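Local structure of transcriptional regulator, AraC family (3GRA) at residues D73-Y87 with M102-R116. The protein probably acts as a DNA-binding transcriptional regulator of the AraC family, this chain being its DJ-1/PfpI-like domain rather than the helix-turn-helix part. Sequence-based numbering, arbitrary orientation.
Sequences DLLVVCGGLRTPLKY and MALGGLWNGAWFLGR
Lys86 O is gripped by both terminal nitrogens of Arg116: NH1 lies 2.7 Å and NH2 2.9 Å from this one oxygen, which sits in the guanidinium plane. NH2 also makes a weak bond to Tyr87 O, while NE forms a salt bridge with Asp91, a residue seen to bind magnesium in this protein, so the flat group is held along its edge. The extended first part of Arg116 carries the chain out from the helix, and the bend at chi3 (64°) turns the guanidinium to the two carbonyls. With an alanine here, Lys86 O is likely to lose both its donors and Asp91 its charged partner, leaving the backbone at Lys86 and Tyr87 less firmly fixed. One turn back on the helix, Trp112 takes Leu85 CB over a face of its six-membered ring, a CH-pi contact 3.9 Å from the centroid. Phe113 turns the edge of its ring to Pro84 O and Lys86 O, and its CD2 meets Val77 CG1 at 3.9 Å; the other branch of Val77, CG2, slides past Leu114 CD1. Just past the strand ends Asn109 ND2 donates to Gly80 O from above the carbonyl plane (2.7 Å), and Thr83 N reaches that oxygen from the opposite face, closing a type I turn. Asn109 OD1 is buried with no partner in the model, though ND2 also bonds Gln131. Trp108 lays its five-membered ring over Gly80 CA. Further back along the chain, strands 74-78 and 103-107 pair in parallel within a beta-alpha-beta unit, and Leu107 CD1 packs on Cys78 SG. The strained turn at Trp108 (phi 68°, psi -87°) is like the elbow carrying the nucleophilic cysteine in DJ-1 relatives, with a tryptophan occupying it here.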
loop_
_atom_site.group_PDB
_atom_site.type_symbol
_atom_site.label_atom_id
_atom_site.label_comp_id
_atom_site.label_asym_id
_atom_site.label_seq_id
_atom_site.Cartn_x
_atom_site.Cartn_y
_atom_site.Cartn_z
ATOM N N ASP A 73 8.587 3.636 -19.710
ATOM C CA ASP A 73 8.523 5.086 -19.834
ATOM C C ASP A 73 8.968 5.664 -18.496
ATOM O O ASP A 73 9.519 6.763 -18.437
ATOM C CB ASP A 73 7.102 5.552 -20.129
ATOM C CG ASP A 73 6.678 5.247 -21.551
ATOM O OD1 ASP A 73 7.377 5.689 -22.490
ATOM O OD2 ASP A 73 5.649 4.574 -21.728
ATOM N N LEU A 74 8.749 4.909 -17.418
ATOM C CA LEU A 74 9.109 5.385 -16.084
ATOM C C LEU A 74 9.408 4.285 -15.073
ATOM O O LEU A 74 8.599 3.386 -14.845
ATOM C CB LEU A 74 7.990 6.279 -15.539
ATOM C CG LEU A 74 8.048 6.743 -14.075
ATOM C CD1 LEU A 74 9.179 7.748 -13.868
ATOM C CD2 LEU A 74 6.703 7.348 -13.699
ATOM N N LEU A 75 10.582 4.376 -14.469
ATOM C CA LEU A 75 11.027 3.428 -13.463
ATOM C C LEU A 75 11.065 4.202 -12.154
ATOM O O LEU A 75 11.794 5.182 -12.034
ATOM C CB LEU A 75 12.432 2.914 -13.801
ATOM C CG LEU A 75 13.028 1.799 -12.931
ATOM C CD1 LEU A 75 12.092 0.596 -12.923
ATOM C CD2 LEU A 75 14.384 1.387 -13.495
ATOM N N VAL A 76 10.273 3.749 -11.186
ATOM C CA VAL A 76 10.184 4.384 -9.883
ATOM C C VAL A 76 10.805 3.552 -8.753
ATOM O O VAL A 76 10.508 2.361 -8.599
ATOM C CB VAL A 76 8.712 4.655 -9.523
ATOM C CG1 VAL A 76 8.628 5.567 -8.306
ATOM C CG2 VAL A 76 7.987 5.281 -10.720
ATOM N N VAL A 77 11.669 4.186 -7.963
ATOM C CA VAL A 77 12.299 3.509 -6.846
ATOM C C VAL A 77 11.468 3.798 -5.601
ATOM O O VAL A 77 11.305 4.964 -5.182
ATOM C CB VAL A 77 13.752 3.985 -6.599
ATOM C CG1 VAL A 77 14.352 3.185 -5.428
ATOM C CG2 VAL A 77 14.595 3.794 -7.852
ATOM N N CYS A 78 10.925 2.732 -5.025
ATOM C CA CYS A 78 10.101 2.856 -3.839
ATOM C C CYS A 78 10.862 2.443 -2.587
ATOM O O CYS A 78 11.305 1.295 -2.445
ATOM C CB CYS A 78 8.837 2.013 -3.982
ATOM S SG CYS A 78 7.894 2.399 -5.472
ATOM N N GLY A 79 11.010 3.407 -1.689
ATOM C CA GLY A 79 11.702 3.174 -0.443
ATOM C C GLY A 79 10.774 3.350 0.732
ATOM O O GLY A 79 9.550 3.374 0.584
ATOM N N GLY A 80 11.365 3.473 1.913
ATOM C CA GLY A 80 10.586 3.629 3.124
ATOM C C GLY A 80 11.508 4.041 4.245
ATOM O O GLY A 80 12.722 4.086 4.063
ATOM N N LEU A 81 10.926 4.329 5.401
ATOM C CA LEU A 81 11.668 4.756 6.580
ATOM C C LEU A 81 12.797 3.810 6.962
ATOM O O LEU A 81 13.937 4.240 7.171
ATOM C CB LEU A 81 10.716 4.893 7.773
ATOM C CG LEU A 81 11.416 5.224 9.091
ATOM C CD1 LEU A 81 12.090 6.583 8.967
ATOM C CD2 LEU A 81 10.409 5.217 10.237
ATOM N N ARG A 82 12.475 2.524 7.050
ATOM C CA ARG A 82 13.454 1.525 7.438
ATOM C C ARG A 82 14.222 0.921 6.261
ATOM O O ARG A 82 15.056 0.037 6.449
ATOM C CB ARG A 82 12.756 0.431 8.257
ATOM C CG ARG A 82 12.099 0.972 9.546
ATOM C CD ARG A 82 13.149 1.388 10.580
ATOM N NE ARG A 82 12.674 2.388 11.544
ATOM C CZ ARG A 82 11.598 2.261 12.319
ATOM N NH1 ARG A 82 10.848 1.166 12.260
ATOM N NH2 ARG A 82 11.274 3.233 13.163
ATOM N N THR A 83 13.956 1.407 5.048
ATOM C CA THR A 83 14.644 0.889 3.867
ATOM C C THR A 83 16.153 1.083 3.946
ATOM O O THR A 83 16.650 2.202 4.083
ATOM C CB THR A 83 14.163 1.562 2.575
ATOM O OG1 THR A 83 12.776 1.261 2.346
ATOM C CG2 THR A 83 14.992 1.067 1.401
ATOM N N PRO A 84 16.909 -0.021 3.860
ATOM C CA PRO A 84 18.368 0.100 3.923
ATOM C C PRO A 84 18.916 0.883 2.719
ATOM O O PRO A 84 18.472 0.696 1.584
ATOM C CB PRO A 84 18.836 -1.361 3.981
ATOM C CG PRO A 84 17.709 -2.122 3.327
ATOM C CD PRO A 84 16.485 -1.432 3.859
ATOM N N LEU A 85 19.871 1.773 2.983
ATOM C CA LEU A 85 20.459 2.601 1.946
ATOM C C LEU A 85 21.646 1.904 1.294
ATOM O O LEU A 85 22.794 2.323 1.451
ATOM C CB LEU A 85 20.893 3.938 2.539
ATOM C CG LEU A 85 19.815 4.690 3.318
ATOM C CD1 LEU A 85 20.407 5.946 3.945
ATOM C CD2 LEU A 85 18.658 5.044 2.395
ATOM N N LYS A 86 21.367 0.837 0.553
ATOM C CA LYS A 86 22.423 0.079 -0.112
ATOM C C LYS A 86 22.061 -0.087 -1.581
ATOM O O LYS A 86 21.926 0.903 -2.301
ATOM C CB LYS A 86 22.531 -1.290 0.533
ATOM C CG LYS A 86 21.147 -1.918 0.544
ATOM C CD LYS A 86 21.173 -3.381 1.142
ATOM C CE LYS A 86 19.784 -4.108 1.493
ATOM N NZ LYS A 86 19.543 -5.454 2.050
ATOM N N TYR A 87 21.929 -1.335 -2.027
ATOM C CA TYR A 87 21.572 -1.610 -3.405
ATOM C C TYR A 87 22.472 -0.855 -4.378
ATOM O O TYR A 87 21.981 -0.146 -5.261
ATOM C CB TYR A 87 20.111 -1.211 -3.636
ATOM C CG TYR A 87 19.150 -1.791 -2.620
ATOM C CD1 TYR A 87 18.929 -3.166 -2.544
ATOM C CD2 TYR A 87 18.447 -0.964 -1.749
ATOM C CE1 TYR A 87 18.025 -3.704 -1.628
ATOM C CE2 TYR A 87 17.543 -1.486 -0.835
ATOM C CZ TYR A 87 17.333 -2.858 -0.778
ATOM O OH TYR A 87 16.417 -3.379 0.119
HETATM N N MSE A 102 14.631 7.264 -20.394
HETATM C CA MSE A 102 13.553 7.024 -19.434
HETATM C C MSE A 102 13.364 8.130 -18.403
HETATM O O MSE A 102 14.301 8.837 -18.050
HETATM C CB MSE A 102 13.808 5.741 -18.648
HETATM C CG MSE A 102 13.622 4.440 -19.394
HETATM SE SE MSE A 102 13.810 3.038 -18.251
HETATM C CE MSE A 102 12.663 3.408 -17.133
ATOM N N ALA A 103 12.134 8.269 -17.921
ATOM C CA ALA A 103 11.857 9.221 -16.861
ATOM C C ALA A 103 12.158 8.342 -15.645
ATOM O O ALA A 103 12.037 7.112 -15.731
ATOM C CB ALA A 103 10.387 9.642 -16.878
ATOM N N LEU A 104 12.564 8.946 -14.536
ATOM C CA LEU A 104 12.878 8.178 -13.326
ATOM C C LEU A 104 12.198 8.778 -12.107
ATOM O O LEU A 104 11.963 9.992 -12.058
ATOM C CB LEU A 104 14.388 8.123 -13.103
ATOM C CG LEU A 104 15.180 7.421 -14.200
ATOM C CD1 LEU A 104 16.675 7.502 -13.879
ATOM C CD2 LEU A 104 14.715 5.971 -14.312
ATOM N N GLY A 105 11.889 7.934 -11.122
ATOM C CA GLY A 105 11.202 8.416 -9.935
ATOM C C GLY A 105 11.552 7.772 -8.606
ATOM O O GLY A 105 12.303 6.788 -8.553
ATOM N N GLY A 106 10.991 8.334 -7.533
ATOM C CA GLY A 106 11.234 7.831 -6.186
ATOM C C GLY A 106 10.172 8.238 -5.178
ATOM O O GLY A 106 9.752 9.401 -5.143
ATOM N N LEU A 107 9.743 7.284 -4.351
ATOM C CA LEU A 107 8.727 7.537 -3.321
ATOM C C LEU A 107 9.372 7.396 -1.947
ATOM O O LEU A 107 10.239 6.538 -1.751
ATOM C CB LEU A 107 7.550 6.549 -3.457
ATOM C CG LEU A 107 6.902 6.429 -4.856
ATOM C CD1 LEU A 107 5.786 5.381 -4.806
ATOM C CD2 LEU A 107 6.340 7.798 -5.330
ATOM N N TRP A 108 8.939 8.237 -1.008
ATOM C CA TRP A 108 9.464 8.279 0.356
ATOM C C TRP A 108 10.913 8.786 0.318
ATOM O O TRP A 108 11.134 9.983 0.460
ATOM C CB TRP A 108 9.376 6.909 1.031
ATOM C CG TRP A 108 9.527 7.013 2.531
ATOM C CD1 TRP A 108 10.698 7.062 3.239
ATOM C CD2 TRP A 108 8.476 7.207 3.482
ATOM N NE1 TRP A 108 10.440 7.281 4.577
ATOM C CE2 TRP A 108 9.083 7.371 4.753
ATOM C CE3 TRP A 108 7.073 7.257 3.387
ATOM C CZ2 TRP A 108 8.335 7.591 5.918
ATOM C CZ3 TRP A 108 6.326 7.475 4.557
ATOM C CH2 TRP A 108 6.965 7.637 5.802
ATOM N N ASN A 109 11.887 7.899 0.125
ATOM C CA ASN A 109 13.288 8.331 0.011
ATOM C C ASN A 109 13.968 7.787 -1.234
ATOM O O ASN A 109 15.188 7.838 -1.356
ATOM C CB ASN A 109 14.117 7.948 1.241
ATOM C CG ASN A 109 14.005 6.490 1.586
ATOM O OD1 ASN A 109 14.058 5.621 0.711
ATOM N ND2 ASN A 109 13.858 6.206 2.876
ATOM N N GLY A 110 13.178 7.287 -2.180
ATOM C CA GLY A 110 13.765 6.762 -3.404
ATOM C C GLY A 110 14.648 7.787 -4.105
ATOM O O GLY A 110 15.564 7.435 -4.841
ATOM N N ALA A 111 14.377 9.066 -3.882
ATOM C CA ALA A 111 15.167 10.101 -4.506
ATOM C C ALA A 111 16.597 10.015 -4.009
ATOM O O ALA A 111 17.532 10.431 -4.698
ATOM C CB ALA A 111 14.580 11.474 -4.218
ATOM N N TRP A 112 16.792 9.479 -2.813
ATOM C CA TRP A 112 18.166 9.336 -2.315
ATOM C C TRP A 112 18.962 8.487 -3.330
ATOM O O TRP A 112 20.094 8.818 -3.683
ATOM C CB TRP A 112 18.183 8.645 -0.947
ATOM C CG TRP A 112 19.559 8.582 -0.335
ATOM C CD1 TRP A 112 20.203 9.576 0.348
ATOM C CD2 TRP A 112 20.467 7.474 -0.380
ATOM N NE1 TRP A 112 21.456 9.151 0.732
ATOM C CE2 TRP A 112 21.641 7.865 0.300
ATOM C CE3 TRP A 112 20.401 6.187 -0.930
ATOM C CZ2 TRP A 112 22.740 7.011 0.450
ATOM C CZ3 TRP A 112 21.494 5.340 -0.780
ATOM C CH2 TRP A 112 22.647 5.758 -0.094
ATOM N N PHE A 113 18.340 7.417 -3.819
ATOM C CA PHE A 113 18.961 6.495 -4.775
ATOM C C PHE A 113 19.187 7.133 -6.133
ATOM O O PHE A 113 20.211 6.919 -6.771
ATOM C CB PHE A 113 18.091 5.245 -4.898
ATOM C CG PHE A 113 18.039 4.425 -3.631
ATOM C CD1 PHE A 113 19.083 3.567 -3.295
ATOM C CD2 PHE A 113 16.947 4.512 -2.770
ATOM C CE1 PHE A 113 19.031 2.807 -2.127
ATOM C CE2 PHE A 113 16.898 3.755 -1.603
ATOM C CZ PHE A 113 17.940 2.901 -1.285
ATOM N N LEU A 114 18.220 7.916 -6.590
ATOM C CA LEU A 114 18.366 8.620 -7.859
ATOM C C LEU A 114 19.495 9.632 -7.667
ATOM O O LEU A 114 20.237 9.936 -8.594
ATOM C CB LEU A 114 17.071 9.350 -8.205
ATOM C CG LEU A 114 15.931 8.526 -8.818
ATOM C CD1 LEU A 114 15.768 7.201 -8.092
ATOM C CD2 LEU A 114 14.643 9.352 -8.765
ATOM N N GLY A 115 19.617 10.145 -6.448
ATOM C CA GLY A 115 20.662 11.110 -6.150
ATOM C C GLY A 115 22.052 10.501 -6.254
ATOM O O GLY A 115 22.925 11.037 -6.939
ATOM N N ARG A 116 22.247 9.371 -5.577
ATOM C CA ARG A 116 23.527 8.674 -5.584
ATOM C C ARG A 116 23.900 8.220 -6.992
ATOM O O ARG A 116 25.080 8.176 -7.351
ATOM C CB ARG A 116 23.465 7.457 -4.658
ATOM C CG ARG A 116 24.801 6.739 -4.468
ATOM C CD ARG A 116 24.608 5.486 -3.633
ATOM N NE ARG A 116 23.759 4.530 -4.334
ATOM C CZ ARG A 116 23.233 3.437 -3.795
ATOM N NH1 ARG A 116 23.458 3.138 -2.526
ATOM N NH2 ARG A 116 22.477 2.642 -4.537
#